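Local coordinates for protein leucine--trna ligase (Agrobacterium radiobacter, PDB 5AH5) that probably joins leucine to tRNA(Leu) at the expense of ATP, as a class I aminoacyl-tRNA synthetase that also binds zinc, at residues L146-D157 with V181-D192. Numbering follows the deposited sequence.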
loop_
_atom_site.group_PDB
_atom_site.type_symbol
_atom_site.label_atom_id
_atom_site.label_comp_id
_atom_site.label_asym_id
_atom_site.label_seq_id
_atom_site.Cartn_x
_atom_site.Cartn_y
_atom_site.Cartn_z
ATOM N N LEU B 146 21.736 -13.705 -1.790
ATOM C CA LEU B 146 20.463 -13.228 -1.216
ATOM C C LEU B 146 19.364 -14.269 -1.340
ATOM O O LEU B 146 18.530 -14.387 -0.461
ATOM C CB LEU B 146 20.047 -11.911 -1.859
ATOM C CG LEU B 146 21.035 -10.827 -1.405
ATOM C CD1 LEU B 146 21.337 -9.855 -2.522
ATOM C CD2 LEU B 146 20.531 -10.153 -0.147
ATOM N N ILE B 147 19.406 -15.071 -2.408
ATOM C CA ILE B 147 18.518 -16.204 -2.551
ATOM C C ILE B 147 19.338 -17.467 -2.339
ATOM O O ILE B 147 20.441 -17.624 -2.925
ATOM C CB ILE B 147 17.790 -16.233 -3.912
ATOM C CG1 ILE B 147 16.680 -15.159 -3.933
ATOM C CG2 ILE B 147 17.166 -17.628 -4.181
ATOM C CD1 ILE B 147 16.035 -14.940 -5.288
ATOM N N TYR B 148 18.750 -18.380 -1.563
ATOM C CA TYR B 148 19.375 -19.633 -1.222
ATOM C C TYR B 148 18.385 -20.782 -1.004
ATOM O O TYR B 148 17.178 -20.586 -0.758
ATOM C CB TYR B 148 20.233 -19.391 0.009
ATOM C CG TYR B 148 19.418 -19.116 1.261
ATOM C CD1 TYR B 148 19.011 -20.170 2.060
ATOM C CD2 TYR B 148 19.067 -17.818 1.651
ATOM C CE1 TYR B 148 18.283 -19.987 3.198
ATOM C CE2 TYR B 148 18.314 -17.621 2.798
ATOM C CZ TYR B 148 17.934 -18.716 3.577
ATOM O OH TYR B 148 17.196 -18.636 4.743
ATOM N N ARG B 149 18.913 -21.995 -1.080
ATOM C CA ARG B 149 18.141 -23.210 -0.902
ATOM C C ARG B 149 18.431 -23.775 0.425
ATOM O O ARG B 149 19.566 -23.788 0.820
ATOM C CB ARG B 149 18.487 -24.239 -1.975
ATOM C CG ARG B 149 17.360 -25.258 -2.182
ATOM C CD ARG B 149 17.395 -25.860 -3.565
ATOM N NE ARG B 149 16.426 -26.940 -3.712
ATOM C CZ ARG B 149 16.686 -28.230 -3.522
ATOM N NH1 ARG B 149 17.906 -28.656 -3.148
ATOM N NH2 ARG B 149 15.721 -29.108 -3.715
ATOM N N ASP B 150 17.409 -24.252 1.137
ATOM C CA ASP B 150 17.646 -24.811 2.443
ATOM C C ASP B 150 16.626 -25.871 2.725
ATOM O O ASP B 150 15.516 -25.816 2.215
ATOM C CB ASP B 150 17.570 -23.691 3.485
ATOM C CG ASP B 150 18.043 -24.115 4.889
ATOM O OD1 ASP B 150 18.896 -25.009 5.037
ATOM O OD2 ASP B 150 17.570 -23.513 5.873
ATOM N N ASP B 151 17.012 -26.825 3.564
ATOM C CA ASP B 151 16.172 -27.979 3.947
ATOM C C ASP B 151 15.809 -27.753 5.396
ATOM O O ASP B 151 16.547 -28.176 6.303
ATOM C CB ASP B 151 16.936 -29.304 3.765
ATOM C CG ASP B 151 16.040 -30.569 3.869
ATOM O OD1 ASP B 151 14.868 -30.521 4.321
ATOM O OD2 ASP B 151 16.535 -31.654 3.464
ATOM N N THR B 152 14.675 -27.081 5.608
ATOM C CA THR B 152 14.257 -26.658 6.944
ATOM C C THR B 152 12.756 -26.538 7.039
ATOM O O THR B 152 12.019 -26.844 6.075
ATOM C CB THR B 152 14.914 -25.310 7.344
ATOM O OG1 THR B 152 14.497 -24.953 8.670
ATOM C CG2 THR B 152 14.537 -24.188 6.358
ATOM N N TYR B 153 12.285 -26.092 8.204
ATOM C CA TYR B 153 10.845 -26.046 8.445
ATOM C C TYR B 153 10.177 -24.867 7.717
ATOM O O TYR B 153 10.669 -23.748 7.750
ATOM C CB TYR B 153 10.533 -26.046 9.941
ATOM C CG TYR B 153 10.719 -27.434 10.533
ATOM C CD1 TYR B 153 9.727 -28.419 10.380
ATOM C CD2 TYR B 153 11.906 -27.783 11.218
ATOM C CE1 TYR B 153 9.894 -29.704 10.922
ATOM C CE2 TYR B 153 12.084 -29.064 11.752
ATOM C CZ TYR B 153 11.073 -30.017 11.607
ATOM O OH TYR B 153 11.247 -31.287 12.117
ATOM N N VAL B 154 9.070 -25.163 7.063
ATOM C CA VAL B 154 8.285 -24.155 6.324
ATOM C C VAL B 154 6.836 -24.444 6.538
ATOM O O VAL B 154 6.484 -25.558 6.934
ATOM C CB VAL B 154 8.561 -24.170 4.796
ATOM C CG1 VAL B 154 10.019 -23.829 4.509
ATOM C CG2 VAL B 154 8.163 -25.474 4.150
ATOM N N TYR B 155 5.997 -23.440 6.308
ATOM C CA TYR B 155 4.564 -23.629 6.385
ATOM C C TYR B 155 4.049 -24.366 5.185
ATOM O O TYR B 155 4.505 -24.118 4.076
ATOM C CB TYR B 155 3.851 -22.275 6.498
ATOM C CG TYR B 155 4.146 -21.602 7.796
ATOM C CD1 TYR B 155 3.441 -21.938 8.949
ATOM C CD2 TYR B 155 5.166 -20.677 7.897
ATOM C CE1 TYR B 155 3.700 -21.311 10.150
ATOM C CE2 TYR B 155 5.458 -20.070 9.094
ATOM C CZ TYR B 155 4.719 -20.384 10.217
ATOM O OH TYR B 155 5.020 -19.775 11.403
ATOM N N TRP B 156 3.045 -25.216 5.388
ATOM C CA TRP B 156 2.467 -26.051 4.349
ATOM C C TRP B 156 0.972 -25.937 4.449
ATOM O O TRP B 156 0.425 -26.167 5.514
ATOM C CB TRP B 156 2.914 -27.511 4.565
ATOM C CG TRP B 156 2.165 -28.532 3.719
ATOM C CD1 TRP B 156 1.162 -29.352 4.137
ATOM C CD2 TRP B 156 2.361 -28.819 2.313
ATOM N NE1 TRP B 156 0.710 -30.118 3.086
ATOM C CE2 TRP B 156 1.428 -29.823 1.961
ATOM C CE3 TRP B 156 3.248 -28.338 1.327
ATOM C CZ2 TRP B 156 1.347 -30.356 0.650
ATOM C CZ3 TRP B 156 3.167 -28.847 0.034
ATOM C CH2 TRP B 156 2.215 -29.848 -0.301
ATOM N N ASP B 157 0.318 -25.567 3.364
ATOM C CA ASP B 157 -1.133 -25.536 3.266
ATOM C C ASP B 157 -1.629 -26.819 2.552
ATOM O O ASP B 157 -1.416 -26.975 1.379
ATOM C CB ASP B 157 -1.562 -24.275 2.507
ATOM C CG ASP B 157 -3.061 -24.027 2.496
ATOM O OD1 ASP B 157 -3.851 -24.986 2.423
ATOM O OD2 ASP B 157 -3.449 -22.829 2.511
ATOM N N VAL B 181 -2.867 -24.576 8.675
ATOM C CA VAL B 181 -1.563 -24.745 8.073
ATOM C C VAL B 181 -0.740 -25.642 8.986
ATOM O O VAL B 181 -0.912 -25.598 10.211
ATOM C CB VAL B 181 -0.942 -23.350 7.844
ATOM C CG1 VAL B 181 0.532 -23.425 7.626
ATOM C CG2 VAL B 181 -1.572 -22.717 6.596
ATOM N N TYR B 182 0.113 -26.470 8.379
ATOM C CA TYR B 182 1.026 -27.351 9.100
ATOM C C TYR B 182 2.420 -26.954 8.750
ATOM O O TYR B 182 2.592 -26.109 7.871
ATOM C CB TYR B 182 0.752 -28.815 8.704
ATOM C CG TYR B 182 -0.583 -29.286 9.212
ATOM C CD1 TYR B 182 -1.734 -28.897 8.564
ATOM C CD2 TYR B 182 -0.698 -30.087 10.375
ATOM C CE1 TYR B 182 -2.974 -29.295 9.001
ATOM C CE2 TYR B 182 -1.948 -30.493 10.836
ATOM C CZ TYR B 182 -3.091 -30.090 10.133
ATOM O OH TYR B 182 -4.385 -30.396 10.501
ATOM N N LYS B 183 3.404 -27.512 9.461
ATOM C CA LYS B 183 4.823 -27.293 9.198
ATOM C C LYS B 183 5.507 -28.596 8.738
ATOM O O LYS B 183 5.379 -29.604 9.384
ATOM C CB LYS B 183 5.540 -26.784 10.447
ATOM C CG LYS B 183 5.264 -25.325 10.824
ATOM C CD LYS B 183 6.243 -24.315 10.202
ATOM C CE LYS B 183 6.675 -23.239 11.209
ATOM N NZ LYS B 183 7.733 -22.305 10.703
ATOM N N ARG B 184 6.248 -28.553 7.635
ATOM C CA ARG B 184 7.082 -29.666 7.157
ATOM C C ARG B 184 8.478 -29.161 6.974
ATOM O O ARG B 184 8.664 -27.977 6.668
ATOM C CB ARG B 184 6.705 -30.104 5.763
ATOM C CG ARG B 184 5.306 -30.574 5.519
ATOM C CD ARG B 184 5.159 -30.709 4.004
ATOM N NE ARG B 184 4.127 -31.677 3.631
ATOM C CZ ARG B 184 3.992 -32.217 2.426
ATOM N NH1 ARG B 184 4.821 -31.897 1.422
ATOM N NH2 ARG B 184 3.016 -33.108 2.232
ATOM N N ARG B 185 9.440 -30.085 7.080
ATOM C CA ARG B 185 10.835 -29.896 6.682
ATOM C C ARG B 185 11.012 -30.404 5.227
ATOM O O ARG B 185 10.558 -31.491 4.893
ATOM C CB ARG B 185 11.724 -30.673 7.650
ATOM C CG ARG B 185 13.202 -30.301 7.676
ATOM C CD ARG B 185 13.864 -30.956 8.893
ATOM N NE ARG B 185 15.293 -30.670 8.997
ATOM C CZ ARG B 185 16.240 -31.248 8.252
ATOM N NH1 ARG B 185 15.938 -32.151 7.312
ATOM N NH2 ARG B 185 17.514 -30.909 8.438
ATOM N N THR B 186 11.640 -29.600 4.365
ATOM C CA THR B 186 11.679 -29.845 2.909
ATOM C C THR B 186 12.689 -28.894 2.310
ATOM O O THR B 186 12.827 -27.776 2.813
ATOM C CB THR B 186 10.374 -29.424 2.144
ATOM O OG1 THR B 186 9.198 -29.642 2.922
ATOM C CG2 THR B 186 10.243 -30.141 0.858
ATOM N N PRO B 187 13.331 -29.277 1.199
ATOM C CA PRO B 187 14.261 -28.311 0.570
ATOM C C PRO B 187 13.479 -27.277 -0.236
ATOM O O PRO B 187 12.618 -27.648 -1.072
ATOM C CB PRO B 187 15.161 -29.176 -0.338
ATOM C CG PRO B 187 14.832 -30.594 -0.024
ATOM C CD PRO B 187 13.459 -30.632 0.622
ATOM N N GLN B 188 13.712 -25.999 0.066
ATOM C CA GLN B 188 12.911 -24.938 -0.512
ATOM C C GLN B 188 13.798 -23.743 -0.770
ATOM O O GLN B 188 14.949 -23.663 -0.243
ATOM C CB GLN B 188 11.790 -24.549 0.435
ATOM C CG GLN B 188 10.748 -25.609 0.686
ATOM C CD GLN B 188 9.852 -25.910 -0.493
ATOM O OE1 GLN B 188 9.455 -25.041 -1.273
ATOM N NE2 GLN B 188 9.508 -27.169 -0.618
ATOM N N TRP B 189 13.275 -22.833 -1.604
ATOM C CA TRP B 189 13.955 -21.587 -1.896
ATOM C C TRP B 189 13.459 -20.491 -0.952
ATOM O O TRP B 189 12.248 -20.439 -0.600
ATOM C CB TRP B 189 13.785 -21.168 -3.363
ATOM C CG TRP B 189 14.484 -22.118 -4.289
ATOM C CD1 TRP B 189 13.934 -23.176 -4.913
ATOM C CD2 TRP B 189 15.856 -22.078 -4.695
ATOM N NE1 TRP B 189 14.860 -23.806 -5.679
ATOM C CE2 TRP B 189 16.056 -23.160 -5.562
ATOM C CE3 TRP B 189 16.938 -21.240 -4.395
ATOM C CZ2 TRP B 189 17.299 -23.427 -6.157
ATOM C CZ3 TRP B 189 18.137 -21.465 -4.951
ATOM C CH2 TRP B 189 18.338 -22.589 -5.839
ATOM N N PHE B 190 14.406 -19.624 -0.586
ATOM C CA PHE B 190 14.229 -18.551 0.377
ATOM C C PHE B 190 14.953 -17.298 -0.096
ATOM O O PHE B 190 15.929 -17.386 -0.886
ATOM C CB PHE B 190 14.892 -18.935 1.694
ATOM C CG PHE B 190 14.261 -20.087 2.357
ATOM C CD1 PHE B 190 13.194 -19.913 3.206
ATOM C CD2 PHE B 190 14.739 -21.380 2.128
ATOM C CE1 PHE B 190 12.606 -21.015 3.833
ATOM C CE2 PHE B 190 14.170 -22.450 2.737
ATOM C CZ PHE B 190 13.098 -22.276 3.597
ATOM N N VAL B 191 14.503 -16.144 0.401
ATOM C CA VAL B 191 15.286 -14.910 0.325
ATOM C C VAL B 191 15.640 -14.454 1.734
ATOM O O VAL B 191 14.803 -14.480 2.644
ATOM C CB VAL B 191 14.579 -13.763 -0.383
ATOM C CG1 VAL B 191 15.622 -12.830 -0.983
ATOM C CG2 VAL B 191 13.612 -14.254 -1.439
ATOM N N ASP B 192 16.895 -14.040 1.913
ATOM C CA ASP B 192 17.408 -13.656 3.224
ATOM C C ASP B 192 16.953 -12.237 3.628
ATOM O O ASP B 192 17.728 -11.319 3.666
ATOM C CB ASP B 192 18.932 -13.736 3.205
ATOM C CG ASP B 192 19.556 -13.601 4.584
ATOM O OD1 ASP B 192 18.837 -13.508 5.608
ATOM O OD2 ASP B 192 20.783 -13.582 4.637
HETATM O O HOH W 1 13.902 -26.503 -3.377
#
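The guanidinium of R184 lies flat on the indole of W156, planes 4° apart, with R184 CZ 3.5 Å from W156 CE2 and the CD methylene over the five-membered ring. With chi1 at 168°, the W156 indole is swung away from its own backbone N, to where the extended R184 chain can run along it, giving a cation-pi stack. On the same face, which also carries V154, T152 and Y148, the F190 ring meets V154 CG1 with its CZ at 3.6 Å and T152 CG2 close by. The Y148 ring receives F190 CB over one face, 3.6 Å from Y148 CZ; the ring planes differ by 18° but are so offset that they hardly overlap, and the Y148 hydroxyl bonds to N414.

The opposite face, with Y155, Y153 and R149, holds a second row of contacts. K183, bent at chi2 and chi3, folds back over the Y155 ring, bringing NZ within 3.6 Å of Y155 CE2 as a cation-pi contact, while V181 CG1 meets the ring edge. R185 lays CB over Y153; its NH1, 3.6 Å from D151 OD1, makes a purely electrostatic salt bridge, since no N-H points at the oxygen, which is far from the guanidinium plane. Further along, R149 passes CD over W189, whose indole N-H is bonded to D483, and a water accepts from R149 NE at 2.6 Å.

Paired backbone hydrogen bonds run from Y148 with F190 to W156 with Y182. They are long at T152 and T186, where T186 N sits 3.3 Å from T152 O and the return bond is weak. There the chain turns a corner between strands 147-151 and 153-157, while 182-191 runs on alongside both, and 415-419 pairs with its other edge. The result is a strongly bent antiparallel beta ribbon within the class I synthetase region, part of the antiparallel sheet that reaches strand 425-432, which ends at the zinc ligand C432.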